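Local coordinates for protein TqaL (Neurospora crassa, PDB 7EEH) that belongs to the 2OG-Fe dioxygenase family of the cupin clan and binds an Fe (III) ion, at residues Thr87-Arg92 and Pro302-Leu307; Thr147-Leu152 and Val247-Lys252; Leu163-Thr168 and Asp270-Phe275. The protein carries 1 engineered substitution. One frame throughout, in Å; residues are numbered along the deposited sequence.

Overall arrangement
Contacts 1 and 3 lie in the same large antiparallel sheet. Contact 3 pairs strands 158-170 and 267-277 in its middle, whereas contact 1 adds strand 304-306 at its border; their nearest atoms are about 7 Å apart. Contact 2 joins two loops, one between helix 128-141 and strand 158-170, the other between strands 243-247 and 252-255, with nearest atoms about 7 Å from contact 3 and about 17 Å from contact 1. The Fe (III) ion, held by His184, Asp186 and His253, relates contacts 2 and 3: the side chain of Asp248 lies about 6 Å from it and that of Phe275 about 5 Å. Along the chain contacts 2 and 3 interleave inside the loop contact 1 closes.

Contact 1: Thr87-Arg92 and Pro302-Leu307; sequences TRSVRR and PMEVPL
Strand 304-306, near the C-terminus, borders the large sheet by running antiparallel to strand 89-92, which begins in a G1 beta bulge, Arg88 and Ser89 both facing Asp84. Val90 and Val305 form the hydrogen-bonded pair: Val90 N donates to Val305 O (2.9 Å) and Val305 N to Val90 O (3.0 Å), both nearly along the C=O axis. Their side chains lie alongside each other, pointing the same way, and pack tightly, with Val90 CG1 3.5 Å from Val305 CG2. Helix 128-141 covers this face: Val90 rests on Leu134, Val305 on Gln131, and selenomethionine Met303 on Phe130. The other face, with Arg91 and Glu304, is polar and more exposed. Glu304 CG is anti to the backbone N, and the chain bends at chi2 to bring the carboxylate over to Arg91. Arg91 grips it side-on, Arg91 NE to Glu304 OE1 at 3.0 Å and Arg91 NH2 to Glu304 OE2 at 3.2 Å, with guanidinium and carboxylate planes 56° apart. Ser89 OG also donates to Glu304 OE2, at 2.8 Å, and itself accepts from Thr87 OG1 at 2.7 Å. Arg91 NH1 turns to Asp84 in a second salt bridge. With Arg91 NE on OE1, and Arg91 NH2 and Ser89 OG on OE2, the carboxylate of Glu304 is probably kept ionised, and Arg91 ties the border strand to the bulged turn through two acidic partners.

Contact 2: Thr147-Leu152 and Val247-Lys252; sequences THRPRL and VDTENK
Asp248 carries its CG anti to the backbone N (chi1 -176°), which swings the carboxylate toward Arg149, while Arg149 reaches across with a chain extended from CG to NE. Thr249 comes over the guanidinium instead; its OG1 takes the crowded position between backbone N and carbonyl carbon (chi1 48°), and CG2 is thereby set beside the backbone N and lies over one face of the Arg149 guanidinium, offset toward its rim, 3.4 Å from NE. Asp248 comes in at the edge of the same group, where Arg149 NH2 meets Asp248 OD2 at 3.0 Å in a salt bridge whose hydrogen bond is bent and weak. Arg149 NE has its stronger partner in Val188 O. In this cupin-type beta fold, segment 247-252 links strand 243-247 to strand 252-255, which carries the iron ligand His253. Asp248 acts in the second shell: OD1 accepts from the backbone N of Asp186, itself an iron ligand, and OD2 from that of Val188, so the carboxylate braces the backbone of the metal-binding loop and Arg149 NH2 would steady its charge. Arg149 also opens a type I turn, closed by Leu152 N on Arg149 O at 3.1 Å. Nearer the surface, Thr147 N donates to Glu250 OE2 at 3.2 Å, on the anti lone pair; Thr147 OG1 adds a weak bond to that oxygen, while Glu250 OE1 pairs with Arg32. Water 2 bridges the threonines, donating to Thr147 O at 2.8 Å and accepting from Thr249 OG1 at 2.9 Å.

Contact 3: Leu163-Thr168 and Asp270-Phe275; sequences LFNLRT and DMLIFF
Strands 158-170 and 267-277, neighbours in the middle of the large antiparallel sheet of this cupin-type fold, run antiparallel, their axes 4.7 Å apart. Four backbone bonds satisfy both hydrogen-bonded pairs. Phe164 N donates to Ile273 O at 2.9 Å, and Ile273 N returns to Phe164 O at 2.8 Å; two residues along, Leu166 N meets Met271 O at 3.0 Å and Met271 N meets Leu166 O at 2.9 Å. All four donors lie in the carbonyl planes. The backbones of Leu163, Asn165 and Arg167 bond outward to strand 74-84, so strand 158-170 is held on both flanks. At one end a salt bridge joins Arg167 and Asp270, lying alongside each other with guanidinium and carboxylate planes 27° apart. Arg167 NE reaches Asp270 OD1 at 2.7 Å, almost straight at 177°, and NH2 takes OD2; NH2 also serves Asn63 OD1. Asp270 is buried, and this twofold grip would favour its charged form. Leu163, Leu272 and Phe274 share that face and pack against helix 128-141. The opposite face carries Phe164, Leu166, Met271 and Ile273, where Leu166 CD2 touches Ile273 CD1. Phe275, further along, touches the iron ligand Asp186, and its side chain lies about 3 Å from a bound TRS molecule, probably from the crystallisation liquor. Phe164 CD1 meets the edge of the Phe275 ring, 3.9 Å from Phe275 CE2, while Ile273 CG2 lies over one face of that ring.

Contact 1: Thr87-Arg92 and Pro302-Leu307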
# COMPACT_ATOMS: atom_id res chain seq x y z
N THR B 87 11.40 23.35 17.22
CA THR B 87 10.19 22.85 17.85
C THR B 87 9.45 21.85 16.97
O THR B 87 8.49 21.24 17.45
CB THR B 87 9.26 24.01 18.22
OG1 THR B 87 8.75 24.61 17.02
CG2 THR B 87 10.01 25.06 19.03
N ARG B 88 9.87 21.68 15.72
CA ARG B 88 9.23 20.78 14.77
C ARG B 88 7.72 21.03 14.70
O ARG B 88 6.90 20.12 14.86
CB ARG B 88 9.55 19.32 15.10
CG ARG B 88 10.87 18.88 14.51
CD ARG B 88 11.49 17.75 15.31
NE ARG B 88 10.89 16.45 14.99
CZ ARG B 88 11.33 15.63 14.04
NH1 ARG B 88 12.38 15.96 13.30
NH2 ARG B 88 10.72 14.47 13.84
N SER B 89 7.36 22.28 14.46
CA SER B 89 5.97 22.70 14.39
C SER B 89 5.87 23.88 13.43
O SER B 89 6.87 24.41 12.95
CB SER B 89 5.44 23.07 15.77
OG SER B 89 6.23 24.09 16.36
N VAL B 90 4.64 24.28 13.14
CA VAL B 90 4.39 25.49 12.37
C VAL B 90 3.40 26.34 13.16
O VAL B 90 2.48 25.81 13.77
CB VAL B 90 3.87 25.16 10.95
CG1 VAL B 90 2.66 24.29 11.02
CG2 VAL B 90 3.54 26.43 10.18
N ARG B 91 3.64 27.65 13.18
CA ARG B 91 2.88 28.55 14.05
C ARG B 91 2.53 29.83 13.30
O ARG B 91 3.25 30.24 12.38
CB ARG B 91 3.65 28.89 15.34
CG ARG B 91 4.67 30.02 15.21
CD ARG B 91 5.41 30.27 16.54
NE ARG B 91 5.87 29.01 17.11
CZ ARG B 91 7.10 28.54 16.99
NH1 ARG B 91 8.03 29.25 16.35
NH2 ARG B 91 7.42 27.37 17.52
N ARG B 92 1.43 30.45 13.70
CA ARG B 92 1.05 31.74 13.15
C ARG B 92 1.89 32.83 13.80
O ARG B 92 2.02 32.87 15.03
CB ARG B 92 -0.44 32.01 13.40
CG ARG B 92 -0.93 33.36 12.92
CD ARG B 92 -0.98 33.41 11.41
NE ARG B 92 -1.51 34.66 10.91
CZ ARG B 92 -2.81 34.90 10.74
NH1 ARG B 92 -3.70 33.96 11.03
NH2 ARG B 92 -3.22 36.07 10.28
N PRO B 302 -3.66 33.08 17.62
CA PRO B 302 -2.58 32.11 17.78
C PRO B 302 -2.92 30.81 17.07
O PRO B 302 -4.09 30.47 16.88
CB PRO B 302 -2.50 31.92 19.30
CG PRO B 302 -3.92 32.11 19.73
CD PRO B 302 -4.44 33.23 18.87
N MSE B 303 -1.88 30.09 16.68
CA MSE B 303 -2.03 28.81 16.00
C MSE B 303 -0.68 28.10 15.99
O MSE B 303 0.34 28.69 15.67
CB MSE B 303 -2.57 29.02 14.59
CG MSE B 303 -2.97 27.75 13.87
SE MSE B 303 -1.52 27.05 12.75
CE MSE B 303 -2.45 27.04 11.20
N GLU B 304 -0.68 26.82 16.38
CA GLU B 304 0.55 26.04 16.31
C GLU B 304 0.18 24.57 16.22
O GLU B 304 -0.62 24.09 17.02
CB GLU B 304 1.44 26.30 17.53
CG GLU B 304 2.73 25.48 17.51
CD GLU B 304 3.89 26.18 18.18
OE1 GLU B 304 3.78 27.38 18.51
OE2 GLU B 304 4.93 25.53 18.36
N VAL B 305 0.73 23.87 15.23
CA VAL B 305 0.48 22.44 15.07
C VAL B 305 1.82 21.75 14.85
O VAL B 305 2.73 22.35 14.26
CB VAL B 305 -0.49 22.14 13.90
CG1 VAL B 305 -1.83 22.82 14.12
CG2 VAL B 305 0.10 22.54 12.57
N PRO B 306 1.98 20.52 15.31
CA PRO B 306 3.23 19.80 15.06
C PRO B 306 3.39 19.45 13.59
O PRO B 306 2.41 19.21 12.88
CB PRO B 306 3.10 18.54 15.92
CG PRO B 306 1.63 18.38 16.15
CD PRO B 306 1.07 19.77 16.19
N LEU B 307 4.64 19.44 13.13
CA LEU B 307 4.94 18.93 11.79
C LEU B 307 5.03 17.42 11.77
O LEU B 307 4.72 16.80 10.75
CB LEU B 307 6.27 19.50 11.28
CG LEU B 307 6.29 20.97 10.90
CD1 LEU B 307 7.73 21.43 10.71
CD2 LEU B 307 5.49 21.18 9.63
O HOH W 1 0.78 31.43 17.05

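Contact 2: Thr147-Leu152 and Val247-Lys252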
# COMPACT_ATOMS: atom_id res chain seq x y z
N THR B 147 19.54 26.47 -4.35
CA THR B 147 20.34 27.68 -4.52
C THR B 147 20.07 28.68 -3.39
O THR B 147 18.92 28.99 -3.08
CB THR B 147 20.01 28.34 -5.86
OG1 THR B 147 20.15 27.36 -6.90
CG2 THR B 147 20.94 29.52 -6.14
N HIS B 148 21.13 29.20 -2.78
CA HIS B 148 20.99 30.11 -1.65
C HIS B 148 20.93 31.56 -2.12
O HIS B 148 21.88 32.06 -2.74
CB HIS B 148 22.14 29.90 -0.67
CG HIS B 148 21.98 28.67 0.16
ND1 HIS B 148 22.77 28.40 1.26
CD2 HIS B 148 21.11 27.64 0.06
CE1 HIS B 148 22.39 27.25 1.80
NE2 HIS B 148 21.39 26.77 1.09
N ARG B 149 19.82 32.24 -1.83
CA ARG B 149 19.73 33.68 -2.11
C ARG B 149 20.67 34.42 -1.17
O ARG B 149 20.62 34.19 0.05
CB ARG B 149 18.31 34.21 -1.92
CG ARG B 149 17.29 33.72 -2.93
CD ARG B 149 16.00 34.53 -2.88
NE ARG B 149 14.98 33.95 -3.75
CZ ARG B 149 14.94 34.11 -5.06
NH1 ARG B 149 15.87 34.85 -5.65
NH2 ARG B 149 14.00 33.53 -5.78
N PRO B 150 21.54 35.30 -1.68
CA PRO B 150 22.50 35.99 -0.80
C PRO B 150 21.86 36.78 0.32
O PRO B 150 22.48 36.93 1.38
CB PRO B 150 23.26 36.90 -1.76
CG PRO B 150 23.25 36.15 -3.04
CD PRO B 150 21.87 35.50 -3.10
N ARG B 151 20.65 37.29 0.15
CA ARG B 151 20.08 38.15 1.18
C ARG B 151 19.43 37.36 2.31
O ARG B 151 18.95 37.98 3.26
CB ARG B 151 19.07 39.13 0.57
CG ARG B 151 17.76 38.49 0.13
CD ARG B 151 16.79 39.51 -0.47
NE ARG B 151 15.48 39.49 0.18
CZ ARG B 151 14.46 38.71 -0.20
NH1 ARG B 151 14.59 37.88 -1.23
NH2 ARG B 151 13.30 38.76 0.45
N LEU B 152 19.43 36.03 2.26
CA LEU B 152 18.73 35.24 3.26
C LEU B 152 19.71 34.38 4.05
O LEU B 152 20.83 34.13 3.62
CB LEU B 152 17.68 34.35 2.59
CG LEU B 152 16.65 35.10 1.75
CD1 LEU B 152 15.68 34.12 1.12
CD2 LEU B 152 15.92 36.12 2.61
N VAL B 247 10.70 25.11 -6.87
CA VAL B 247 11.88 25.74 -6.27
C VAL B 247 12.03 27.11 -6.91
O VAL B 247 12.31 27.22 -8.10
CB VAL B 247 13.13 24.89 -6.47
CG1 VAL B 247 14.39 25.63 -5.92
CG2 VAL B 247 12.95 23.53 -5.80
N ASP B 248 11.80 28.17 -6.13
CA ASP B 248 11.61 29.50 -6.71
C ASP B 248 12.92 30.12 -7.19
O ASP B 248 12.90 31.04 -8.02
CB ASP B 248 10.94 30.42 -5.68
CG ASP B 248 10.62 31.80 -6.25
OD1 ASP B 248 9.93 31.89 -7.28
OD2 ASP B 248 11.08 32.80 -5.65
N THR B 249 14.05 29.63 -6.68
CA THR B 249 15.37 30.12 -7.05
C THR B 249 15.93 29.45 -8.29
O THR B 249 16.94 29.92 -8.83
CB THR B 249 16.34 29.91 -5.89
OG1 THR B 249 16.21 28.57 -5.41
CG2 THR B 249 16.03 30.87 -4.74
N GLU B 250 15.32 28.37 -8.77
CA GLU B 250 15.88 27.64 -9.90
C GLU B 250 14.93 27.56 -11.08
O GLU B 250 15.30 26.97 -12.10
CB GLU B 250 16.29 26.23 -9.46
CG GLU B 250 17.29 26.25 -8.31
CD GLU B 250 17.47 24.90 -7.68
OE1 GLU B 250 17.19 23.89 -8.36
OE2 GLU B 250 17.85 24.86 -6.49
N ASN B 251 13.74 28.14 -10.96
CA ASN B 251 12.74 28.23 -12.02
C ASN B 251 12.25 29.66 -12.08
O ASN B 251 12.29 30.39 -11.09
CB ASN B 251 11.50 27.37 -11.77
CG ASN B 251 11.81 25.92 -11.60
OD1 ASN B 251 11.91 25.18 -12.58
ND2 ASN B 251 11.94 25.48 -10.34
N LYS B 252 11.89 30.11 -13.28
CA LYS B 252 11.09 31.31 -13.43
C LYS B 252 9.70 30.81 -13.78
O LYS B 252 9.55 29.66 -14.23
CB LYS B 252 11.63 32.26 -14.51
CG LYS B 252 12.87 33.04 -14.12
CD LYS B 252 13.49 33.84 -15.27
CE LYS B 252 14.83 34.46 -14.84
NZ LYS B 252 15.59 35.09 -15.97
O HOH W 2 16.30 28.29 -2.54

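Contact 3: Leu163-Thr168 and Asp270-Phe275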
# COMPACT_ATOMS: atom_id res chain seq x y z
N LEU B 163 1.39 33.28 3.51
CA LEU B 163 0.27 32.60 2.88
C LEU B 163 -0.81 33.60 2.48
O LEU B 163 -1.31 34.34 3.32
CB LEU B 163 -0.31 31.53 3.81
CG LEU B 163 -1.39 30.88 2.94
CD1 LEU B 163 -1.05 29.55 2.38
CD2 LEU B 163 -2.78 30.93 3.62
N PHE B 164 -1.18 33.60 1.20
CA PHE B 164 -2.31 34.37 0.69
C PHE B 164 -3.44 33.45 0.27
O PHE B 164 -3.24 32.51 -0.50
CB PHE B 164 -1.92 35.23 -0.51
CG PHE B 164 -1.07 36.41 -0.16
CD1 PHE B 164 0.27 36.26 0.10
CD2 PHE B 164 -1.62 37.69 -0.12
CE1 PHE B 164 1.07 37.35 0.42
CE2 PHE B 164 -0.83 38.78 0.20
CZ PHE B 164 0.51 38.61 0.46
N ASN B 165 -4.64 33.75 0.75
CA ASN B 165 -5.86 33.14 0.23
C ASN B 165 -6.48 34.19 -0.70
O ASN B 165 -6.82 35.29 -0.26
CB ASN B 165 -6.78 32.77 1.39
CG ASN B 165 -8.04 32.05 0.95
OD1 ASN B 165 -8.26 31.80 -0.25
ND2 ASN B 165 -8.85 31.69 1.91
N LEU B 166 -6.55 33.88 -1.99
CA LEU B 166 -6.74 34.90 -3.02
C LEU B 166 -7.84 34.49 -3.99
O LEU B 166 -7.78 33.41 -4.58
CB LEU B 166 -5.42 35.14 -3.79
CG LEU B 166 -5.48 35.95 -5.09
CD1 LEU B 166 -5.91 37.37 -4.81
CD2 LEU B 166 -4.16 35.94 -5.82
N ARG B 167 -8.83 35.36 -4.16
CA ARG B 167 -9.84 35.21 -5.21
C ARG B 167 -9.61 36.30 -6.24
O ARG B 167 -9.71 37.49 -5.92
CB ARG B 167 -11.26 35.28 -4.63
CG ARG B 167 -12.33 35.58 -5.67
CD ARG B 167 -13.73 35.40 -5.11
NE ARG B 167 -13.98 34.02 -4.69
CZ ARG B 167 -15.04 33.63 -4.00
NH1 ARG B 167 -15.98 34.51 -3.65
NH2 ARG B 167 -15.17 32.35 -3.64
N THR B 168 -9.27 35.90 -7.47
CA THR B 168 -9.17 36.87 -8.55
C THR B 168 -10.53 36.99 -9.25
O THR B 168 -11.32 36.05 -9.23
CB THR B 168 -8.09 36.48 -9.56
OG1 THR B 168 -8.44 35.25 -10.20
CG2 THR B 168 -6.73 36.35 -8.87
N ASP B 270 -10.12 30.75 -6.98
CA ASP B 270 -9.73 30.78 -5.57
C ASP B 270 -8.47 29.93 -5.36
O ASP B 270 -8.48 28.73 -5.67
CB ASP B 270 -10.86 30.27 -4.68
CG ASP B 270 -12.16 31.05 -4.89
OD1 ASP B 270 -12.10 32.20 -5.34
OD2 ASP B 270 -13.23 30.49 -4.61
N MSE B 271 -7.43 30.54 -4.81
CA MSE B 271 -6.13 29.89 -4.58
C MSE B 271 -5.67 30.03 -3.14
O MSE B 271 -6.02 31.01 -2.47
CB MSE B 271 -5.04 30.51 -5.47
CG MSE B 271 -5.26 30.43 -6.98
SE MSE B 271 -5.55 28.63 -7.66
CE MSE B 271 -3.65 28.10 -7.53
N LEU B 272 -4.86 29.09 -2.67
CA LEU B 272 -3.95 29.32 -1.56
C LEU B 272 -2.55 29.42 -2.15
O LEU B 272 -2.14 28.55 -2.92
CB LEU B 272 -4.03 28.18 -0.53
CG LEU B 272 -5.38 28.02 0.19
CD1 LEU B 272 -5.40 26.74 0.99
CD2 LEU B 272 -5.65 29.25 1.08
N ILE B 273 -1.83 30.50 -1.81
CA ILE B 273 -0.49 30.74 -2.35
C ILE B 273 0.47 30.82 -1.16
O ILE B 273 0.36 31.74 -0.33
CB ILE B 273 -0.43 32.00 -3.21
CG1 ILE B 273 -1.44 31.91 -4.35
CG2 ILE B 273 0.98 32.20 -3.76
CD1 ILE B 273 -1.65 33.20 -5.08
N PHE B 274 1.39 29.86 -1.08
CA PHE B 274 2.36 29.76 0.01
C PHE B 274 3.71 30.22 -0.50
O PHE B 274 4.27 29.58 -1.40
CB PHE B 274 2.50 28.31 0.53
CG PHE B 274 1.19 27.64 0.94
CD1 PHE B 274 0.29 27.20 -0.00
CD2 PHE B 274 0.93 27.39 2.29
CE1 PHE B 274 -0.89 26.57 0.37
CE2 PHE B 274 -0.25 26.74 2.68
CZ PHE B 274 -1.16 26.33 1.71
N PHE B 275 4.25 31.31 0.06
CA PHE B 275 5.59 31.79 -0.28
C PHE B 275 6.50 31.50 0.91
O PHE B 275 6.39 32.17 1.94
CB PHE B 275 5.61 33.29 -0.55
CG PHE B 275 4.76 33.76 -1.71
CD1 PHE B 275 5.16 33.54 -3.02
CD2 PHE B 275 3.61 34.50 -1.48
CE1 PHE B 275 4.40 34.03 -4.08
CE2 PHE B 275 2.85 34.99 -2.54
CZ PHE B 275 3.25 34.76 -3.84